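Side-chain contact in A-adding tRNA nucleotidyltransferase (PDB 4WBY), which adds the terminal adenosine to tRNA ending in CC, using ATP and magnesium, to complete the 3' CCA end: residues R230-I235 with F239-K244. Sequence-based numbering, arbitrary orientation.
Sequences RVLEEI and FQWNEK
Glu233 and Trp241 meet through a water that three groups grip: it gives a proton to Glu233 OE1 at 2.7 Å and accepts from Leu232 N and from Trp241 NE1, the latter at 3.0 Å and in the plane of the indole. The site lies in the loop between helix 219-228, closed by a Schellman motif with Arg230 at its C-prime position, and helix 243-262, N-capped by Asn242, in the C-terminal, class II tRNA nucleotidyltransferase part of this longer protein. A second water donates to Glu233 OE2 and accepts from Trp241 N at 2.9 Å, so one carboxylate serves both the indole N-H and the tryptophan backbone through water. The glutamate chain bends at chi2 (90°), which swings the carboxylate toward the indole; OE2 reaches the ring edge 3.5 Å from Trp241 CD1, with carboxylate and ring planes 53° apart. Leu232 CB lies 3.6 Å from Phe239 CE2, while its CD1 also touches the phenyl ring. With CG anti to the backbone N (chi1 169°), Phe239 sets its ring against both Leu232 and Trp241. Were Phe239 an alanine, the indole would probably lose the ring against its face, a gap would open beside Leu232, and the N-H would hold the shared water less firmly. Leu278 of helix 271-278 touches Leu232, Phe239 and Trp241, joining that helix to the cluster. Val231 and Ile235 touch Leu168 of helix 165-177, one of the ATP-binding residues. The two aromatic side chains meet with Phe239 CZ 3.6 Å above one face of the indole, offset toward its rim.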
loop_
_atom_site.group_PDB
_atom_site.type_symbol
_atom_site.label_atom_id
_atom_site.label_comp_id
_atom_site.label_asym_id
_atom_site.label_seq_id
_atom_site.Cartn_x
_atom_site.Cartn_y
_atom_site.Cartn_z
ATOM N N ARG A 230 12.753 11.929 8.913
ATOM C CA ARG A 230 13.517 11.100 9.853
ATOM C C ARG A 230 12.648 10.122 10.632
ATOM O O ARG A 230 12.873 9.889 11.825
ATOM C CB ARG A 230 14.290 11.986 10.834
ATOM C CG ARG A 230 15.173 13.022 10.157
ATOM C CD ARG A 230 15.849 13.915 11.185
ATOM N NE ARG A 230 16.566 15.026 10.569
ATOM C CZ ARG A 230 17.846 14.981 10.216
ATOM N NH1 ARG A 230 18.547 13.872 10.410
ATOM N NH2 ARG A 230 18.423 16.040 9.666
ATOM N N VAL A 231 11.676 9.512 9.962
ATOM C CA VAL A 231 10.739 8.684 10.700
ATOM C C VAL A 231 11.228 7.247 10.935
ATOM O O VAL A 231 10.955 6.693 11.995
ATOM C CB VAL A 231 9.356 8.645 10.017
ATOM C CG1 VAL A 231 8.802 10.060 9.829
ATOM C CG2 VAL A 231 9.420 7.936 8.702
ATOM N N LEU A 232 11.958 6.647 9.988
ATOM C CA LEU A 232 12.333 5.234 10.134
ATOM C C LEU A 232 13.324 5.031 11.279
ATOM O O LEU A 232 13.343 3.978 11.919
ATOM C CB LEU A 232 12.927 4.677 8.840
ATOM C CG LEU A 232 11.932 4.483 7.698
ATOM C CD1 LEU A 232 12.659 4.082 6.420
ATOM C CD2 LEU A 232 10.868 3.450 8.073
ATOM N N GLU A 233 14.120 6.062 11.553
ATOM C CA GLU A 233 15.071 6.035 12.658
ATOM C C GLU A 233 14.372 5.901 14.014
ATOM O O GLU A 233 14.978 5.452 14.990
ATOM C CB GLU A 233 15.939 7.300 12.635
ATOM C CG GLU A 233 16.849 7.411 11.404
ATOM C CD GLU A 233 16.216 8.141 10.216
ATOM O OE1 GLU A 233 14.966 8.148 10.071
ATOM O OE2 GLU A 233 16.990 8.716 9.419
ATOM N N GLU A 234 13.096 6.283 14.060
ATOM C CA GLU A 234 12.293 6.201 15.275
ATOM C C GLU A 234 11.624 4.849 15.447
ATOM O O GLU A 234 11.065 4.563 16.509
ATOM C CB GLU A 234 11.204 7.279 15.271
ATOM C CG GLU A 234 11.730 8.690 15.168
ATOM C CD GLU A 234 12.593 9.042 16.341
ATOM O OE1 GLU A 234 12.049 9.107 17.468
ATOM O OE2 GLU A 234 13.815 9.230 16.140
ATOM N N ILE A 235 11.645 4.041 14.392
ATOM C CA ILE A 235 10.853 2.816 14.353
ATOM C C ILE A 235 11.707 1.556 14.251
ATOM O O ILE A 235 11.495 0.588 14.980
ATOM C CB ILE A 235 9.865 2.850 13.173
ATOM C CG1 ILE A 235 8.950 4.071 13.293
ATOM C CG2 ILE A 235 9.028 1.570 13.133
ATOM C CD1 ILE A 235 8.052 4.271 12.092
ATOM N N PHE A 239 18.445 1.300 12.373
ATOM C CA PHE A 239 18.369 1.721 10.984
ATOM C C PHE A 239 18.994 3.092 10.774
ATOM O O PHE A 239 18.751 4.011 11.549
ATOM C CB PHE A 239 16.921 1.763 10.482
ATOM C CG PHE A 239 16.782 2.438 9.146
ATOM C CD1 PHE A 239 17.048 1.749 7.972
ATOM C CD2 PHE A 239 16.447 3.777 9.067
ATOM C CE1 PHE A 239 16.953 2.382 6.749
ATOM C CE2 PHE A 239 16.350 4.412 7.849
ATOM C CZ PHE A 239 16.602 3.723 6.692
ATOM N N GLN A 240 19.768 3.225 9.700
ATOM C CA GLN A 240 20.304 4.511 9.264
ATOM C C GLN A 240 20.282 4.609 7.741
ATOM O O GLN A 240 20.575 3.636 7.041
ATOM C CB GLN A 240 21.738 4.717 9.769
ATOM C CG GLN A 240 21.885 4.793 11.283
ATOM C CD GLN A 240 23.327 4.978 11.720
ATOM O OE1 GLN A 240 24.200 5.281 10.905
ATOM N NE2 GLN A 240 23.583 4.792 13.011
ATOM N N TRP A 241 19.928 5.781 7.229
ATOM C CA TRP A 241 20.074 6.056 5.807
ATOM C C TRP A 241 21.533 6.277 5.432
ATOM O O TRP A 241 22.343 6.704 6.258
ATOM C CB TRP A 241 19.289 7.299 5.406
ATOM C CG TRP A 241 17.821 7.116 5.266
ATOM C CD1 TRP A 241 16.871 7.388 6.201
ATOM C CD2 TRP A 241 17.124 6.642 4.107
ATOM N NE1 TRP A 241 15.620 7.113 5.697
ATOM C CE2 TRP A 241 15.750 6.647 4.416
ATOM C CE3 TRP A 241 17.529 6.214 2.838
ATOM C CZ2 TRP A 241 14.779 6.253 3.504
ATOM C CZ3 TRP A 241 16.562 5.810 1.935
ATOM C CH2 TRP A 241 15.204 5.838 2.270
ATOM N N ASN A 242 21.856 5.996 4.174
ATOM C CA ASN A 242 23.085 6.496 3.571
ATOM C C ASN A 242 22.889 6.612 2.066
ATOM O O ASN A 242 21.886 6.132 1.522
ATOM C CB ASN A 242 24.286 5.604 3.896
ATOM C CG ASN A 242 24.104 4.185 3.418
ATOM O OD1 ASN A 242 23.981 3.936 2.223
ATOM N ND2 ASN A 242 24.101 3.240 4.352
ATOM N N GLU A 243 23.842 7.254 1.401
ATOM C CA GLU A 243 23.730 7.549 -0.019
ATOM C C GLU A 243 23.690 6.283 -0.868
ATOM O O GLU A 243 22.954 6.218 -1.850
ATOM C CB GLU A 243 24.887 8.451 -0.461
ATOM C CG GLU A 243 24.900 8.790 -1.945
ATOM C CD GLU A 243 23.753 9.697 -2.365
ATOM O OE1 GLU A 243 23.056 10.244 -1.484
ATOM O OE2 GLU A 243 23.552 9.866 -3.585
ATOM N N LYS A 244 24.470 5.278 -0.475
ATOM C CA LYS A 244 24.500 4.002 -1.189
ATOM C C LYS A 244 23.118 3.356 -1.258
ATOM O O LYS A 244 22.674 2.940 -2.328
ATOM C CB LYS A 244 25.478 3.034 -0.524
ATOM C CG LYS A 244 26.379 2.302 -1.496
ATOM C CD LYS A 244 27.491 3.214 -1.989
ATOM C CE LYS A 244 28.369 3.672 -0.836
ATOM N NZ LYS A 244 28.928 2.513 -0.082
HETATM O O HOH W 1 13.621 7.827 7.777
HETATM O O HOH W 2 19.550 7.964 9.128
HETATM O O HOH W 3 17.426 3.913 14.478
#